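16S rRNA aminocarboxypropyltransferase (Vulcanisaeta distributa, PDB 5APG) probably transfers the 3-amino-3-carboxypropyl group of S-adenosyl-L-methionine to N1-methylpseudouridine in 16S rRNA, the last step in making a hypermodified nucleotide. Local coordinates at residues A[46-51]-A[176-181]; A[67-72]-A[77-82]. All coordinates share one frame; numbering follows the deposited sequence.

Contact 1 of 2, residues A[46-51]-A[176-181]; sequences DPTVKT and QLMRVL. With EEM ([(3S)-3-amino-4-hydroxy-4-oxo-butyl]-[[(2S,3S,4R,5R)-5-(6-aminopurin-9-yl)-3,4-dihydroxy-oxolan-2-yl]methyl]-methyl-selanium), chain D.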
loop_
_atom_site.group_PDB
_atom_site.type_symbol
_atom_site.label_atom_id
_atom_site.label_comp_id
_atom_site.label_asym_id
_atom_site.label_seq_id
_atom_site.Cartn_x
_atom_site.Cartn_y
_atom_site.Cartn_z
ATOM N N ASP A 46 2.340 4.035 4.271
ATOM C CA ASP A 46 1.652 5.103 4.973
ATOM C C ASP A 46 1.146 6.088 3.936
ATOM O O ASP A 46 1.931 6.847 3.373
ATOM C CB ASP A 46 2.594 5.784 5.975
ATOM C CG ASP A 46 1.900 6.844 6.820
ATOM O OD1 ASP A 46 0.827 7.357 6.427
ATOM O OD2 ASP A 46 2.449 7.176 7.890
ATOM N N PRO A 47 -0.169 6.075 3.679
ATOM C CA PRO A 47 -0.751 6.955 2.661
ATOM C C PRO A 47 -0.761 8.431 3.060
ATOM O O PRO A 47 -1.056 9.264 2.206
ATOM C CB PRO A 47 -2.180 6.417 2.520
ATOM C CG PRO A 47 -2.498 5.882 3.878
ATOM C CD PRO A 47 -1.197 5.278 4.374
ATOM N N THR A 48 -0.435 8.748 4.313
ATOM C CA THR A 48 -0.492 10.132 4.786
ATOM C C THR A 48 0.814 10.905 4.626
ATOM O O THR A 48 0.831 12.122 4.802
ATOM C CB THR A 48 -0.893 10.215 6.282
ATOM O OG1 THR A 48 0.178 9.720 7.097
ATOM C CG2 THR A 48 -2.165 9.413 6.549
ATOM N N VAL A 49 1.908 10.212 4.322
ATOM C CA VAL A 49 3.182 10.900 4.102
ATOM C C VAL A 49 3.348 11.208 2.614
ATOM O O VAL A 49 2.593 10.705 1.784
ATOM C CB VAL A 49 4.387 10.074 4.604
ATOM C CG1 VAL A 49 4.239 9.768 6.092
ATOM C CG2 VAL A 49 4.553 8.788 3.795
ATOM N N LYS A 50 4.334 12.034 2.278
ATOM C CA LYS A 50 4.507 12.489 0.901
ATOM C C LYS A 50 5.654 11.781 0.186
ATOM O O LYS A 50 5.844 11.956 -1.020
ATOM C CB LYS A 50 4.740 14.004 0.872
ATOM C CG LYS A 50 3.603 14.812 1.465
ATOM C CD LYS A 50 2.291 14.506 0.745
ATOM C CE LYS A 50 1.117 15.202 1.420
ATOM N NZ LYS A 50 0.608 14.420 2.584
ATOM N N THR A 51 6.420 10.990 0.933
ATOM C CA THR A 51 7.599 10.322 0.390
ATOM C C THR A 51 7.229 9.000 -0.276
ATOM O O THR A 51 6.846 8.050 0.398
ATOM C CB THR A 51 8.646 10.055 1.492
ATOM O OG1 THR A 51 8.771 11.214 2.327
ATOM C CG2 THR A 51 9.996 9.716 0.878
ATOM N N GLN A 176 -6.527 15.745 -0.406
ATOM C CA GLN A 176 -7.951 15.896 -0.678
ATOM C C GLN A 176 -8.652 14.562 -0.956
ATOM O O GLN A 176 -9.780 14.350 -0.508
ATOM C CB GLN A 176 -8.173 16.850 -1.851
ATOM C CG GLN A 176 -9.612 16.897 -2.327
ATOM C CD GLN A 176 -10.567 17.457 -1.284
ATOM O OE1 GLN A 176 -10.152 18.105 -0.322
ATOM N NE2 GLN A 176 -11.857 17.208 -1.473
ATOM N N LEU A 177 -7.998 13.670 -1.698
ATOM C CA LEU A 177 -8.577 12.354 -1.971
ATOM C C LEU A 177 -8.878 11.606 -0.679
ATOM O O LEU A 177 -9.865 10.876 -0.585
ATOM C CB LEU A 177 -7.651 11.507 -2.846
ATOM C CG LEU A 177 -7.356 12.015 -4.258
ATOM C CD1 LEU A 177 -6.425 11.045 -4.975
ATOM C CD2 LEU A 177 -8.650 12.216 -5.040
HETATM N N MSE A 178 -8.022 11.792 0.320
HETATM C CA MSE A 178 -8.216 11.125 1.600
HETATM C C MSE A 178 -9.196 11.878 2.490
HETATM O O MSE A 178 -9.925 11.266 3.270
HETATM C CB MSE A 178 -6.882 10.951 2.314
HETATM C CG MSE A 178 -6.036 9.839 1.717
HETATM SE SE MSE A 178 -4.350 9.670 2.646
HETATM C CE MSE A 178 -3.644 11.457 2.289
ATOM N N ARG A 179 -9.200 13.204 2.376
ATOM C CA ARG A 179 -10.132 14.037 3.127
ATOM C C ARG A 179 -11.570 13.632 2.815
ATOM O O ARG A 179 -12.431 13.631 3.695
ATOM C CB ARG A 179 -9.909 15.520 2.807
ATOM C CG ARG A 179 -10.365 16.479 3.900
ATOM C CD ARG A 179 -9.462 17.706 3.967
ATOM N NE ARG A 179 -9.191 18.245 2.641
ATOM C CZ ARG A 179 -8.020 18.746 2.264
ATOM N NH1 ARG A 179 -7.004 18.775 3.116
ATOM N NH2 ARG A 179 -7.865 19.214 1.033
ATOM N N VAL A 180 -11.813 13.277 1.557
ATOM C CA VAL A 180 -13.122 12.810 1.107
ATOM C C VAL A 180 -13.589 11.597 1.907
ATOM O O VAL A 180 -14.750 11.511 2.308
ATOM C CB VAL A 180 -13.099 12.452 -0.396
ATOM C CG1 VAL A 180 -14.361 11.700 -0.796
ATOM C CG2 VAL A 180 -12.929 13.709 -1.238
ATOM N N LEU A 181 -12.672 10.668 2.150
ATOM C CA LEU A 181 -12.995 9.445 2.875
ATOM C C LEU A 181 -13.049 9.681 4.377
ATOM O O LEU A 181 -13.831 9.050 5.086
ATOM C CB LEU A 181 -11.973 8.359 2.554
ATOM C CG LEU A 181 -12.021 7.844 1.117
ATOM C CD1 LEU A 181 -10.857 6.922 0.880
ATOM C CD2 LEU A 181 -13.335 7.128 0.849
HETATM C C2 EEM D . 0.382 3.771 0.962
HETATM N N3 EEM D . -0.264 2.786 1.509
HETATM C C4 EEM D . -1.451 2.434 1.049
HETATM C "C1'" EEM D . -2.158 0.440 2.421
HETATM C "C2'" EEM D . -2.159 1.188 3.777
HETATM C "C3'" EEM D . -3.501 1.140 4.134
HETATM C "C4'" EEM D . -4.050 -0.014 3.717
HETATM C "C5'" EEM D . -5.437 0.102 3.202
HETATM O O EEM D . -8.270 -4.033 1.889
HETATM C C EEM D . -9.239 -3.790 2.554
HETATM O OXT EEM D . -9.930 -4.693 2.993
HETATM C CA EEM D . -9.593 -2.360 2.898
HETATM N N EEM D . -10.888 -2.357 3.519
HETATM C CB EEM D . -8.502 -1.867 3.836
HETATM C CG EEM D . -8.468 -0.365 4.029
HETATM SE SE EEM D . -6.695 0.219 4.691
HETATM C CE EEM D . -6.741 2.095 5.170
HETATM O "O4'" EEM D . -3.176 -0.318 2.405
HETATM O "O3'" EEM D . -3.718 1.481 5.559
HETATM O "O2'" EEM D . -1.424 0.292 4.618
HETATM N N9 EEM D . -2.346 1.493 1.385
HETATM C C8 EEM D . -3.360 1.634 0.554
HETATM N N7 EEM D . -3.163 2.626 -0.284
HETATM C C5 EEM D . -1.959 3.159 -0.012
HETATM N N1 EEM D . -0.057 4.494 -0.047
HETATM C C6 EEM D . -1.219 4.237 -0.571
HETATM N N6 EEM D . -1.725 5.002 -1.641
#

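Contact 2 of 2, residues A[67-72]-A[77-82]; sequences SLIDCS and VDVHTK. With EEM ([(3S)-3-amino-4-hydroxy-4-oxo-butyl]-[[(2S,3S,4R,5R)-5-(6-aminopurin-9-yl)-3,4-dihydroxy-oxolan-2-yl]methyl]-methyl-selanium), chain D.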
loop_
_atom_site.group_PDB
_atom_site.type_symbol
_atom_site.label_atom_id
_atom_site.label_comp_id
_atom_site.label_asym_id
_atom_site.label_seq_id
_atom_site.Cartn_x
_atom_site.Cartn_y
_atom_site.Cartn_z
ATOM N N SER A 67 5.939 -3.393 6.693
ATOM C CA SER A 67 4.850 -3.270 7.658
ATOM C C SER A 67 3.669 -2.500 7.077
ATOM O O SER A 67 3.841 -1.640 6.216
ATOM C CB SER A 67 5.338 -2.574 8.932
ATOM O OG SER A 67 6.365 -3.318 9.566
ATOM N N LEU A 68 2.471 -2.822 7.552
ATOM C CA LEU A 68 1.269 -2.080 7.191
ATOM C C LEU A 68 0.293 -2.037 8.355
ATOM O O LEU A 68 0.251 -2.948 9.184
ATOM C CB LEU A 68 0.554 -2.696 5.979
ATOM C CG LEU A 68 1.173 -2.748 4.583
ATOM C CD1 LEU A 68 2.113 -3.939 4.426
ATOM C CD2 LEU A 68 0.059 -2.793 3.547
ATOM N N ILE A 69 -0.503 -0.979 8.400
ATOM C CA ILE A 69 -1.647 -0.929 9.292
ATOM C C ILE A 69 -2.909 -1.105 8.459
ATOM O O ILE A 69 -3.140 -0.359 7.505
ATOM C CB ILE A 69 -1.711 0.395 10.079
ATOM C CG1 ILE A 69 -0.509 0.516 11.021
ATOM C CG2 ILE A 69 -3.010 0.476 10.873
ATOM C CD1 ILE A 69 -0.311 1.919 11.586
ATOM N N ASP A 70 -3.711 -2.109 8.796
ATOM C CA ASP A 70 -4.987 -2.308 8.124
ATOM C C ASP A 70 -6.115 -1.730 8.972
ATOM O O ASP A 70 -6.329 -2.146 10.109
ATOM C CB ASP A 70 -5.236 -3.794 7.846
ATOM C CG ASP A 70 -6.589 -4.050 7.203
ATOM O OD1 ASP A 70 -6.694 -3.934 5.965
ATOM O OD2 ASP A 70 -7.548 -4.371 7.928
ATOM N N CYS A 71 -6.826 -0.758 8.414
ATOM C CA CYS A 71 -7.929 -0.105 9.110
ATOM C C CYS A 71 -8.912 0.398 8.069
ATOM O O CYS A 71 -8.683 0.220 6.887
ATOM C CB CYS A 71 -7.417 1.040 9.982
ATOM S SG CYS A 71 -6.584 2.358 9.052
ATOM N N SER A 72 -10.005 1.020 8.487
ATOM C CA SER A 72 -10.912 1.616 7.514
ATOM C C SER A 72 -10.275 2.879 6.948
ATOM O O SER A 72 -9.467 3.523 7.617
ATOM C CB SER A 72 -12.266 1.938 8.148
ATOM O OG SER A 72 -12.148 3.030 9.041
ATOM N N VAL A 77 -6.309 8.299 8.180
ATOM C CA VAL A 77 -5.495 9.486 8.421
ATOM C C VAL A 77 -5.205 9.636 9.909
ATOM O O VAL A 77 -4.056 9.802 10.309
ATOM C CB VAL A 77 -6.168 10.766 7.892
ATOM C CG1 VAL A 77 -5.317 11.981 8.219
ATOM C CG2 VAL A 77 -6.385 10.662 6.390
ATOM N N ASP A 78 -6.246 9.551 10.729
ATOM C CA ASP A 78 -6.092 9.686 12.173
ATOM C C ASP A 78 -5.120 8.652 12.747
ATOM O O ASP A 78 -4.263 8.980 13.567
ATOM C CB ASP A 78 -7.450 9.561 12.865
ATOM C CG ASP A 78 -7.360 9.782 14.358
ATOM O OD1 ASP A 78 -7.202 10.948 14.774
ATOM O OD2 ASP A 78 -7.445 8.791 15.115
ATOM N N VAL A 79 -5.249 7.408 12.301
ATOM C CA VAL A 79 -4.429 6.323 12.832
ATOM C C VAL A 79 -2.954 6.484 12.463
ATOM O O VAL A 79 -2.076 6.383 13.325
ATOM C CB VAL A 79 -4.934 4.954 12.335
ATOM C CG1 VAL A 79 -3.913 3.859 12.636
ATOM C CG2 VAL A 79 -6.285 4.635 12.961
ATOM N N HIS A 80 -2.679 6.745 11.190
ATOM C CA HIS A 80 -1.295 6.868 10.742
ATOM C C HIS A 80 -0.612 8.114 11.300
ATOM O O HIS A 80 0.574 8.082 11.614
ATOM C CB HIS A 80 -1.218 6.876 9.216
ATOM C CG HIS A 80 -1.447 5.535 8.593
ATOM N ND1 HIS A 80 -2.704 5.050 8.305
ATOM C CD2 HIS A 80 -0.574 4.567 8.216
ATOM C CE1 HIS A 80 -2.598 3.843 7.775
ATOM N NE2 HIS A 80 -1.316 3.530 7.707
ATOM N N THR A 81 -1.351 9.211 11.428
ATOM C CA THR A 81 -0.738 10.456 11.878
ATOM C C THR A 81 -0.441 10.434 13.376
ATOM O O THR A 81 0.523 11.050 13.831
ATOM C CB THR A 81 -1.624 11.681 11.556
ATOM O OG1 THR A 81 -2.926 11.504 12.126
ATOM C CG2 THR A 81 -1.754 11.869 10.051
ATOM N N LYS A 82 -1.251 9.715 14.144
ATOM C CA LYS A 82 -1.124 9.770 15.597
ATOM C C LYS A 82 -0.299 8.638 16.212
ATOM O O LYS A 82 0.200 8.786 17.325
ATOM C CB LYS A 82 -2.514 9.792 16.246
ATOM C CG LYS A 82 -3.318 11.050 15.945
ATOM C CD LYS A 82 -4.343 11.346 17.036
ATOM C CE LYS A 82 -5.304 10.187 17.244
ATOM N NZ LYS A 82 -6.479 10.593 18.069
HETATM C C2 EEM D . 0.382 3.771 0.962
HETATM N N3 EEM D . -0.264 2.786 1.509
HETATM C C4 EEM D . -1.451 2.434 1.049
HETATM C "C1'" EEM D . -2.158 0.440 2.421
HETATM C "C2'" EEM D . -2.159 1.188 3.777
HETATM C "C3'" EEM D . -3.501 1.140 4.134
HETATM C "C4'" EEM D . -4.050 -0.014 3.717
HETATM C "C5'" EEM D . -5.437 0.102 3.202
HETATM O O EEM D . -8.270 -4.033 1.889
HETATM C C EEM D . -9.239 -3.790 2.554
HETATM O OXT EEM D . -9.930 -4.693 2.993
HETATM C CA EEM D . -9.593 -2.360 2.898
HETATM N N EEM D . -10.888 -2.357 3.519
HETATM C CB EEM D . -8.502 -1.867 3.836
HETATM C CG EEM D . -8.468 -0.365 4.029
HETATM SE SE EEM D . -6.695 0.219 4.691
HETATM C CE EEM D . -6.741 2.095 5.170
HETATM O "O4'" EEM D . -3.176 -0.318 2.405
HETATM O "O3'" EEM D . -3.718 1.481 5.559
HETATM O "O2'" EEM D . -1.424 0.292 4.618
HETATM N N9 EEM D . -2.346 1.493 1.385
HETATM C C8 EEM D . -3.360 1.634 0.554
HETATM N N7 EEM D . -3.163 2.626 -0.284
HETATM C C5 EEM D . -1.959 3.159 -0.012
HETATM N N1 EEM D . -0.057 4.494 -0.047
HETATM C C6 EEM D . -1.219 4.237 -0.571
HETATM N N6 EEM D . -1.725 5.002 -1.641
HETATM O O HOH W 1 -0.171 1.288 6.729
#

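Contact 1 of 2, residues A[46-51]-A[176-181]
M178, a selenomethionine on helix 170-182, meets P47 with the bend at the end of its side chain. The chain runs extended from the helix through chi2 and then turns at chi3 (-61°), which brings SE against the loop and carries CE alongside the carbonyl of P47. SE lies 3.3 Å from P47 O, with CE at 3.4 Å from the same oxygen. Seen from SE, the oxygen sits roughly across from CG, the CG-SE...O angle being about 144°. P47 CB touches SE at 3.9 Å, while T48 adds a looser contact as its CG2 comes within 4.5 Å of SE. The carbonyl oxygen of P47 has a further partner in Y108 OH, to which it is hydrogen-bonded.

CB of the proline is shared: the same atom that touches SE also stands above the adenine of the cofactor analogue EEM. CB and CD lie over one face of the purine, CB 3.8 Å from EEM N1 and CD 3.9 Å from EEM N3. P47 thus lies between the purine and the selenium, with CB in contact with both.

The backbone at P47 is set by a type I turn from D46 to V49. D46 OD1 accepts from T48 N (2.8 Å, 153°) on its anti side and from T48 OG1 on its syn side, both from one face of the carboxylate, and OD2 pairs with R90. D46 and P47, at the start of this Asx turn after strand 43-45, form part of the adenine pocket in this SPOUT-fold S-adenosylmethionine site, with the C-terminal helix packed behind them.

Contact 2 of 2, residues A[67-72]-A[77-82]
I69 and V79 join strand 66-70 to helix 73-83, consecutive elements of a beta-alpha unit in the parallel sheet of the SPOUT fold. The apolar part of the packing is I69 on V79, with C71 beside them. I69 CG2, placed anti to the backbone N by a chi1 of -65°, meets V79 CG1 at 3.9 Å. C71 SG comes to 4.5 Å from V79 CB. S72, at the N-cap, ends the strand-to-helix turn and caps the helix weakly through its OG and R75 N.

Flat-group contacts centre on H80. I69 CD1 lies over one face of the imidazole, C71 SG approaches it obliquely, and EEM O3' sits at the ring edge, 3.4 Å from H80 CE1. The far nitrogen, ND1, is hydrogen-bonded to A76 O one turn back in the helix, which helps fix the rotation of the ring and leaves NE2 facing the ribose.

Within these two segments, the direct hydrogen bonds to EEM come from I69 O. It accepts from EEM O3' at 2.7 Å and, weakly, from O2', so one carbonyl takes both ribose hydroxyls. Farther along, C71 O lies 3.0 Å from EEM SE, nearly in line with the C5'-SE bond on the side away from C5' (about 176°). This is the geometry of a chalcogen contact, and the oxygen would be expected to ease the positive charge of the selenonium. D70 OD1 touches EEM CB at 3.5 Å, and D70 is itself held by R9, N18 and T112.

A water links strand, helix and ribose. It accepts from I69 N, meets EEM O2', and lies in the imidazole plane of H80, 2.7 Å from NE2.

From the N terminus, the chain first reaches the loop at 46-51, just after strand 43-45, then passes through helix 58-63 into strand 66-70 and helix 73-83, where contact 2 closes a short local loop. Contact 1 closes only much later, when helix 170-182 returns to the loop, so contact 2 is nested within its span of more than a hundred residues. The two touch directly: D46, P47 and T48 pack on H80, and V77 of the same helix lies against M178. Helix 73-83 is thus wedged between the strand and the C-terminal helix, and both contacts border EEM, contact 1 at the adenine and contact 2 along the ribose and selenonium.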